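Local coordinates for amorpha-4,11-diene synthase (PDB 4GAX), which is a plant sesquiterpene synthase that probably cyclises farnesyl diphosphate to an amorphadiene-type or bisabolol-type product, at residues 254-265 against 299-310. Numbering follows the deposited sequence.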
ATOM      1  N   LEU A 254      -1.405  13.466 -13.969  1.00 21.89           N
ATOM      2  CA  LEU A 254      -2.166  12.292 -14.387  1.00 18.75           C
ATOM      3  C   LEU A 254      -3.098  11.855 -13.260  1.00 22.25           C
ATOM      4  O   LEU A 254      -4.273  11.568 -13.493  1.00 22.64           O
ATOM      5  CB  LEU A 254      -1.223  11.147 -14.775  1.00 22.34           C
ATOM      6  CG  LEU A 254      -1.925   9.812 -15.037  1.00 27.29           C
ATOM      7  CD1 LEU A 254      -2.819   9.867 -16.290  1.00 28.61           C
ATOM      8  CD2 LEU A 254      -0.916   8.682 -15.152  1.00 24.27           C
ATOM      9  N   HIS A 255      -2.579  11.820 -12.034  1.00 20.41           N
ATOM     10  CA  HIS A 255      -3.399  11.465 -10.873  1.00 17.98           C
ATOM     11  C   HIS A 255      -4.563  12.425 -10.752  1.00 20.54           C
ATOM     12  O   HIS A 255      -5.681  12.012 -10.443  1.00 23.54           O
ATOM     13  CB  HIS A 255      -2.576  11.496  -9.581  1.00 16.35           C
ATOM     14  CG  HIS A 255      -1.487  10.471  -9.538  1.00 17.01           C
ATOM     15  ND1 HIS A 255      -0.351  10.617  -8.772  1.00 19.19           N
ATOM     16  CD2 HIS A 255      -1.370   9.274 -10.166  1.00 15.53           C
ATOM     17  CE1 HIS A 255       0.424   9.557  -8.932  1.00 20.48           C
ATOM     18  NE2 HIS A 255      -0.169   8.726  -9.767  1.00 18.04           N
ATOM     19  N   ARG A 256      -4.300  13.706 -10.994  1.00 19.43           N
ATOM     20  CA  ARG A 256      -5.354  14.697 -10.917  1.00 21.06           C
ATOM     21  C   ARG A 256      -6.407  14.479 -12.001  1.00 20.96           C
ATOM     22  O   ARG A 256      -7.601  14.719 -11.762  1.00 24.04           O
ATOM     23  CB  ARG A 256      -4.779  16.115 -10.977  1.00 24.12           C
ATOM     24  CG  ARG A 256      -4.137  16.551  -9.672  1.00 23.11           C
ATOM     25  CD  ARG A 256      -5.186  16.805  -8.593  1.00 37.21           C
ATOM     26  NE  ARG A 256      -6.006  17.976  -8.906  1.00 45.52           N
ATOM     27  CZ  ARG A 256      -5.780  19.210  -8.453  1.00 43.42           C
ATOM     28  NH1 ARG A 256      -4.757  19.455  -7.646  1.00 30.88           N
ATOM     29  NH2 ARG A 256      -6.595  20.201  -8.802  1.00 50.05           N
ATOM     30  N   GLU A 257      -5.977  14.045 -13.184  1.00 20.88           N
ATOM     31  CA  GLU A 257      -6.926  13.712 -14.268  1.00 25.67           C
ATOM     32  C   GLU A 257      -7.832  12.538 -13.878  1.00 26.04           C
ATOM     33  O   GLU A 257      -9.041  12.562 -14.131  1.00 23.32           O
ATOM     34  CB  GLU A 257      -6.183  13.371 -15.576  1.00 34.82           C
ATOM     35  CG  GLU A 257      -5.372  14.527 -16.171  1.00 39.68           C
ATOM     36  CD  GLU A 257      -4.702  14.161 -17.505  1.00 60.74           C
ATOM     37  OE1 GLU A 257      -4.347  12.975 -17.699  1.00 67.48           O
ATOM     38  OE2 GLU A 257      -4.536  15.058 -18.364  1.00 62.70           O
ATOM     39  N   GLU A 258      -7.233  11.503 -13.286  1.00 20.62           N
ATOM     40  CA  GLU A 258      -7.972  10.328 -12.814  1.00 21.85           C
ATOM     41  C   GLU A 258      -9.005  10.700 -11.751  1.00 21.94           C
ATOM     42  O   GLU A 258     -10.150  10.244 -11.791  1.00 22.75           O
ATOM     43  CB  GLU A 258      -6.993   9.289 -12.244  1.00 17.86           C
ATOM     44  CG  GLU A 258      -5.979   8.803 -13.267  1.00 19.70           C
ATOM     45  CD  GLU A 258      -4.841   7.998 -12.649  1.00 23.84           C
ATOM     46  OE1 GLU A 258      -4.785   7.889 -11.396  1.00 24.60           O
ATOM     47  OE2 GLU A 258      -3.991   7.467 -13.417  1.00 20.66           O
ATOM     48  N   LEU A 259      -8.595  11.531 -10.792  1.00 23.48           N
ATOM     49  CA  LEU A 259      -9.481  11.942  -9.719  1.00 22.61           C
ATOM     50  C   LEU A 259     -10.583  12.850 -10.249  1.00 21.77           C
ATOM     51  O   LEU A 259     -11.705  12.846  -9.733  1.00 22.18           O
ATOM     52  CB  LEU A 259      -8.688  12.648  -8.621  1.00 23.19           C
ATOM     53  CG  LEU A 259      -9.493  13.144  -7.416  1.00 23.72           C
ATOM     54  CD1 LEU A 259     -10.361  12.041  -6.819  1.00 22.96           C
ATOM     55  CD2 LEU A 259      -8.541  13.685  -6.350  1.00 23.65           C
ATOM     56  N   SER A 260     -10.262  13.643 -11.269  1.00 20.18           N
ATOM     57  CA  SER A 260     -11.285  14.434 -11.956  1.00 27.66           C
ATOM     58  C   SER A 260     -12.356  13.545 -12.615  1.00 23.03           C
ATOM     59  O   SER A 260     -13.566  13.820 -12.523  1.00 22.72           O
ATOM     60  CB  SER A 260     -10.635  15.334 -13.011  1.00 29.30           C
ATOM     61  OG  SER A 260     -11.621  15.970 -13.807  1.00 34.87           O
ATOM     62  N   GLN A 261     -11.910  12.498 -13.302  1.00 23.86           N
ATOM     63  CA  GLN A 261     -12.826  11.554 -13.930  1.00 24.34           C
ATOM     64  C   GLN A 261     -13.654  10.830 -12.867  1.00 26.99           C
ATOM     65  O   GLN A 261     -14.855  10.665 -13.010  1.00 21.31           O
ATOM     66  CB  GLN A 261     -12.043  10.550 -14.785  1.00 21.70           C
ATOM     67  CG  GLN A 261     -11.304  11.202 -15.942  1.00 30.54           C
ATOM     68  CD  GLN A 261     -10.290  10.281 -16.601  1.00 39.37           C
ATOM     69  OE1 GLN A 261      -9.210  10.716 -17.007  1.00 35.81           O
ATOM     70  NE2 GLN A 261     -10.637   9.007 -16.720  1.00 31.06           N
ATOM     71  N   LEU A 262     -13.012  10.425 -11.781  1.00 20.80           N
ATOM     72  CA  LEU A 262     -13.726   9.775 -10.689  1.00 20.47           C
ATOM     73  C   LEU A 262     -14.706  10.698 -10.001  1.00 22.91           C
ATOM     74  O   LEU A 262     -15.785  10.260  -9.574  1.00 21.87           O
ATOM     75  CB  LEU A 262     -12.739   9.197  -9.678  1.00 21.79           C
ATOM     76  CG  LEU A 262     -12.139   7.890 -10.167  1.00 24.81           C
ATOM     77  CD1 LEU A 262     -10.850   7.602  -9.395  1.00 27.94           C
ATOM     78  CD2 LEU A 262     -13.155   6.744  -9.989  1.00 24.54           C
ATOM     79  N   SER A 263     -14.332  11.974  -9.894  1.00 20.75           N
ATOM     80  CA  SER A 263     -15.177  12.969  -9.249  1.00 29.32           C
ATOM     81  C   SER A 263     -16.443  13.179 -10.053  1.00 27.37           C
ATOM     82  O   SER A 263     -17.520  13.330  -9.472  1.00 24.81           O
ATOM     83  CB  SER A 263     -14.430  14.295  -9.044  1.00 31.87           C
ATOM     84  OG  SER A 263     -13.314  14.096  -8.192  1.00 31.32           O
ATOM     85  N   LYS A 264     -16.320  13.180 -11.382  1.00 22.48           N
ATOM     86  CA  LYS A 264     -17.495  13.378 -12.248  1.00 31.22           C
ATOM     87  C   LYS A 264     -18.446  12.192 -12.162  1.00 24.94           C
ATOM     88  O   LYS A 264     -19.656  12.362 -12.023  1.00 29.04           O
ATOM     89  CB  LYS A 264     -17.085  13.607 -13.706  1.00 35.53           C
ATOM     90  CG  LYS A 264     -16.818  15.060 -14.034  1.00 54.24           C
ATOM     91  CD  LYS A 264     -15.858  15.205 -15.202  1.00 61.08           C
ATOM     92  CE  LYS A 264     -15.124  16.534 -15.129  1.00 61.24           C
ATOM     93  NZ  LYS A 264     -14.217  16.736 -16.290  1.00 66.10           N
ATOM     94  N   TRP A 265     -17.874  10.996 -12.273  1.00 23.66           N
ATOM     95  CA  TRP A 265     -18.602   9.742 -12.090  1.00 30.12           C
ATOM     96  C   TRP A 265     -19.369   9.722 -10.770  1.00 32.66           C
ATOM     97  O   TRP A 265     -20.564   9.397 -10.738  1.00 25.62           O
ATOM     98  CB  TRP A 265     -17.601   8.593 -12.112  1.00 24.29           C
ATOM     99  CG  TRP A 265     -18.155   7.210 -11.844  1.00 26.63           C
ATOM    100  CD1 TRP A 265     -18.763   6.372 -12.751  1.00 26.91           C
ATOM    101  CD2 TRP A 265     -18.082   6.476 -10.608  1.00 25.60           C
ATOM    102  NE1 TRP A 265     -19.095   5.179 -12.144  1.00 24.67           N
ATOM    103  CE2 TRP A 265     -18.686   5.215 -10.833  1.00 27.34           C
ATOM    104  CE3 TRP A 265     -17.576   6.772  -9.331  1.00 21.91           C
ATOM    105  CZ2 TRP A 265     -18.785   4.245  -9.829  1.00 21.88           C
ATOM    106  CZ3 TRP A 265     -17.677   5.813  -8.336  1.00 25.30           C
ATOM    107  CH2 TRP A 265     -18.274   4.562  -8.588  1.00 24.02           C
ATOM    108  N   SER A 299      -3.027   3.379 -14.591  1.00 19.86           N
ATOM    109  CA  SER A 299      -4.134   4.334 -14.563  1.00 22.30           C
ATOM    110  C   SER A 299      -5.533   3.712 -14.626  1.00 23.93           C
ATOM    111  O   SER A 299      -6.399   4.039 -13.805  1.00 20.93           O
ATOM    112  CB  SER A 299      -3.983   5.346 -15.705  1.00 23.22           C
ATOM    113  OG  SER A 299      -4.921   6.382 -15.530  1.00 24.20           O
ATOM    114  N   ARG A 300      -5.767   2.827 -15.596  1.00 22.44           N
ATOM    115  CA  ARG A 300      -7.083   2.191 -15.712  1.00 27.20           C
ATOM    116  C   ARG A 300      -7.399   1.360 -14.482  1.00 23.36           C
ATOM    117  O   ARG A 300      -8.538   1.367 -13.988  1.00 20.12           O
ATOM    118  CB  ARG A 300      -7.180   1.305 -16.958  1.00 31.40           C
ATOM    119  CG  ARG A 300      -7.184   2.075 -18.271  1.00 48.19           C
ATOM    120  CD  ARG A 300      -7.811   1.256 -19.402  1.00 64.29           C
ATOM    121  NE  ARG A 300      -9.273   1.204 -19.304  1.00 71.43           N
ATOM    122  CZ  ARG A 300     -10.089   2.162 -19.746  1.00 65.94           C
ATOM    123  NH1 ARG A 300      -9.592   3.257 -20.310  1.00 41.42           N
ATOM    124  NH2 ARG A 300     -11.408   2.031 -19.620  1.00 70.90           N
ATOM    125  N   ALA A 301      -6.388   0.652 -13.986  1.00 20.18           N
ATOM    126  CA  ALA A 301      -6.568  -0.175 -12.792  1.00 19.36           C
ATOM    127  C   ALA A 301      -6.917   0.658 -11.572  1.00 24.98           C
ATOM    128  O   ALA A 301      -7.789   0.265 -10.800  1.00 22.91           O
ATOM    129  CB  ALA A 301      -5.325  -1.031 -12.523  1.00 22.63           C
ATOM    130  N   ARG A 302      -6.253   1.807 -11.392  1.00 18.67           N
ATOM    131  CA  ARG A 302      -6.573   2.686 -10.268  1.00 21.55           C
ATOM    132  C   ARG A 302      -8.006   3.205 -10.314  1.00 23.95           C
ATOM    133  O   ARG A 302      -8.704   3.278  -9.284  1.00 21.21           O
ATOM    134  CB  ARG A 302      -5.624   3.903 -10.235  1.00 21.49           C
ATOM    135  CG  ARG A 302      -4.262   3.632  -9.630  1.00 24.23           C
ATOM    136  CD  ARG A 302      -3.547   4.955  -9.353  1.00 18.92           C
ATOM    137  NE  ARG A 302      -3.201   5.645 -10.596  1.00 18.98           N
ATOM    138  CZ  ARG A 302      -2.170   5.311 -11.367  1.00 24.06           C
ATOM    139  NH1 ARG A 302      -1.394   4.278 -11.028  1.00 18.52           N
ATOM    140  NH2 ARG A 302      -1.916   6.005 -12.479  1.00 24.17           N
ATOM    141  N   ILE A 303      -8.439   3.613 -11.502  1.00 14.35           N
ATOM    142  CA  ILE A 303      -9.779   4.192 -11.630  1.00 13.39           C
ATOM    143  C   ILE A 303     -10.834   3.141 -11.307  1.00 16.76           C
ATOM    144  O   ILE A 303     -11.780   3.410 -10.567  1.00 22.50           O
ATOM    145  CB  ILE A 303     -10.003   4.796 -13.030  1.00 24.80           C
ATOM    146  CG1 ILE A 303      -9.175   6.084 -13.158  1.00 16.72           C
ATOM    147  CG2 ILE A 303     -11.489   5.085 -13.265  1.00 20.25           C
ATOM    148  CD1 ILE A 303      -9.113   6.647 -14.580  1.00 20.59           C
ATOM    149  N   PHE A 304     -10.655   1.928 -11.821  1.00 17.73           N
ATOM    150  CA  PHE A 304     -11.622   0.859 -11.562  1.00 18.38           C
ATOM    151  C   PHE A 304     -11.628   0.490 -10.072  1.00 21.57           C
ATOM    152  O   PHE A 304     -12.684   0.283  -9.478  1.00 19.63           O
ATOM    153  CB  PHE A 304     -11.301  -0.387 -12.399  1.00 13.00           C
ATOM    154  CG  PHE A 304     -12.302  -1.482 -12.225  1.00 21.48           C
ATOM    155  CD1 PHE A 304     -13.630  -1.271 -12.567  1.00 21.92           C
ATOM    156  CD2 PHE A 304     -11.938  -2.698 -11.660  1.00 19.28           C
ATOM    157  CE1 PHE A 304     -14.595  -2.273 -12.381  1.00 22.51           C
ATOM    158  CE2 PHE A 304     -12.891  -3.709 -11.467  1.00 21.54           C
ATOM    159  CZ  PHE A 304     -14.225  -3.496 -11.840  1.00 23.50           C
ATOM    160  N   LEU A 305     -10.442   0.397  -9.482  1.00 18.86           N
ATOM    161  CA  LEU A 305     -10.316   0.017  -8.085  1.00 24.53           C
ATOM    162  C   LEU A 305     -10.984   1.059  -7.205  1.00 22.72           C
ATOM    163  O   LEU A 305     -11.685   0.721  -6.247  1.00 25.87           O
ATOM    164  CB  LEU A 305      -8.842  -0.162  -7.711  1.00 22.63           C
ATOM    165  CG  LEU A 305      -8.488  -0.448  -6.239  1.00 15.64           C
ATOM    166  CD1 LEU A 305      -9.130  -1.734  -5.739  1.00 20.71           C
ATOM    167  CD2 LEU A 305      -6.937  -0.544  -6.095  1.00 19.21           C
ATOM    168  N   ALA A 306     -10.804   2.326  -7.549  1.00 17.32           N
ATOM    169  CA  ALA A 306     -11.441   3.392  -6.790  1.00 13.66           C
ATOM    170  C   ALA A 306     -12.963   3.243  -6.834  1.00 22.06           C
ATOM    171  O   ALA A 306     -13.633   3.404  -5.810  1.00 18.54           O
ATOM    172  CB  ALA A 306     -11.019   4.760  -7.340  1.00 19.25           C
ATOM    173  N   LYS A 307     -13.511   2.944  -8.013  1.00 19.24           N
ATOM    174  CA  LYS A 307     -14.956   2.718  -8.133  1.00 20.25           C
ATOM    175  C   LYS A 307     -15.419   1.551  -7.273  1.00 17.12           C
ATOM    176  O   LYS A 307     -16.442   1.641  -6.596  1.00 20.92           O
ATOM    177  CB  LYS A 307     -15.341   2.478  -9.591  1.00 18.46           C
ATOM    178  CG  LYS A 307     -15.087   3.708 -10.475  1.00 20.91           C
ATOM    179  CD  LYS A 307     -15.370   3.395 -11.953  1.00 24.57           C
ATOM    180  CE  LYS A 307     -15.221   4.654 -12.826  1.00 22.73           C
ATOM    181  NZ  LYS A 307     -15.522   4.348 -14.271  1.00 21.04           N
ATOM    182  N   VAL A 308     -14.671   0.453  -7.299  1.00 18.85           N
ATOM    183  CA  VAL A 308     -15.038  -0.713  -6.509  1.00 18.48           C
ATOM    184  C   VAL A 308     -14.981  -0.387  -5.018  1.00 21.61           C
ATOM    185  O   VAL A 308     -15.864  -0.787  -4.256  1.00 26.22           O
ATOM    186  CB  VAL A 308     -14.149  -1.937  -6.845  1.00 20.72           C
ATOM    187  CG1 VAL A 308     -14.411  -3.075  -5.891  1.00 18.03           C
ATOM    188  CG2 VAL A 308     -14.412  -2.393  -8.283  1.00 21.13           C
ATOM    189  N   ILE A 309     -13.965   0.364  -4.601  1.00 19.93           N
ATOM    190  CA  ILE A 309     -13.896   0.793  -3.197  1.00 22.12           C
ATOM    191  C   ILE A 309     -15.088   1.691  -2.816  1.00 21.87           C
ATOM    192  O   ILE A 309     -15.649   1.576  -1.709  1.00 20.54           O
ATOM    193  CB  ILE A 309     -12.532   1.458  -2.873  1.00 27.87           C
ATOM    194  CG1 ILE A 309     -11.423   0.419  -3.019  1.00 21.73           C
ATOM    195  CG2 ILE A 309     -12.528   2.055  -1.463  1.00 25.29           C
ATOM    196  CD1 ILE A 309      -9.995   0.995  -3.011  1.00 22.38           C
ATOM    197  N   ALA A 310     -15.505   2.565  -3.734  1.00 19.92           N
ATOM    198  CA  ALA A 310     -16.696   3.375  -3.486  1.00 19.86           C
ATOM    199  C   ALA A 310     -17.925   2.481  -3.354  1.00 22.34           C
ATOM    200  O   ALA A 310     -18.803   2.743  -2.533  1.00 27.14           O
ATOM    201  CB  ALA A 310     -16.896   4.399  -4.595  1.00 24.29           C
TER
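Arg-302 grips the carboxylate of Glu-258 side-on, one nitrogen to each oxygen. Arg-302 NE gives Glu-258 OE1 an almost straight bond of 2.9 Å, in the guanidinium plane. Arg-302 NH2 meets the syn lone pair of Glu-258 OE2 at 2.7 Å. The two flat groups are 30° apart. OE2 also accepts from Ser-299 OG, from above the carboxylate plane, and OE1 is bonded to Tyr-286 OH. The His-255 ring stands nearly at a right angle over one guanidinium face; its NE2 bonds to the carbonyl of Phe-294. Arg-302 NH1 binds the carbonyls of Arg-293 and Glu-295. A leucine in place of Glu-258 would probably leave the buried Arg-302 charge without its mate and Ser-299 OG without its acceptor.

Leu-262 forks against helix 299-322: CD1 touches Ala-306 CB at 3.5 Å, and CD2 packs on Ile-303 CG2 and Lys-307 CG. Trp-265 has CG anti to its backbone N (chi1 176°), which carries the indole toward Lys-307. The extended Lys-307 chain crosses one indole face obliquely: Lys-307 CG makes a CH-pi contact 3.7 Å from the centroid of the Trp-265 six-membered ring, and NZ a cation-pi contact above the five-membered ring. The axes of 254-265 and 299-310 cross at -36°. They pack helix 238-269 against the N-terminal half of helix 299-322, whose far end carries the DDxxD motif, probably magnesium-binding as in other all-helical class I terpene synthases.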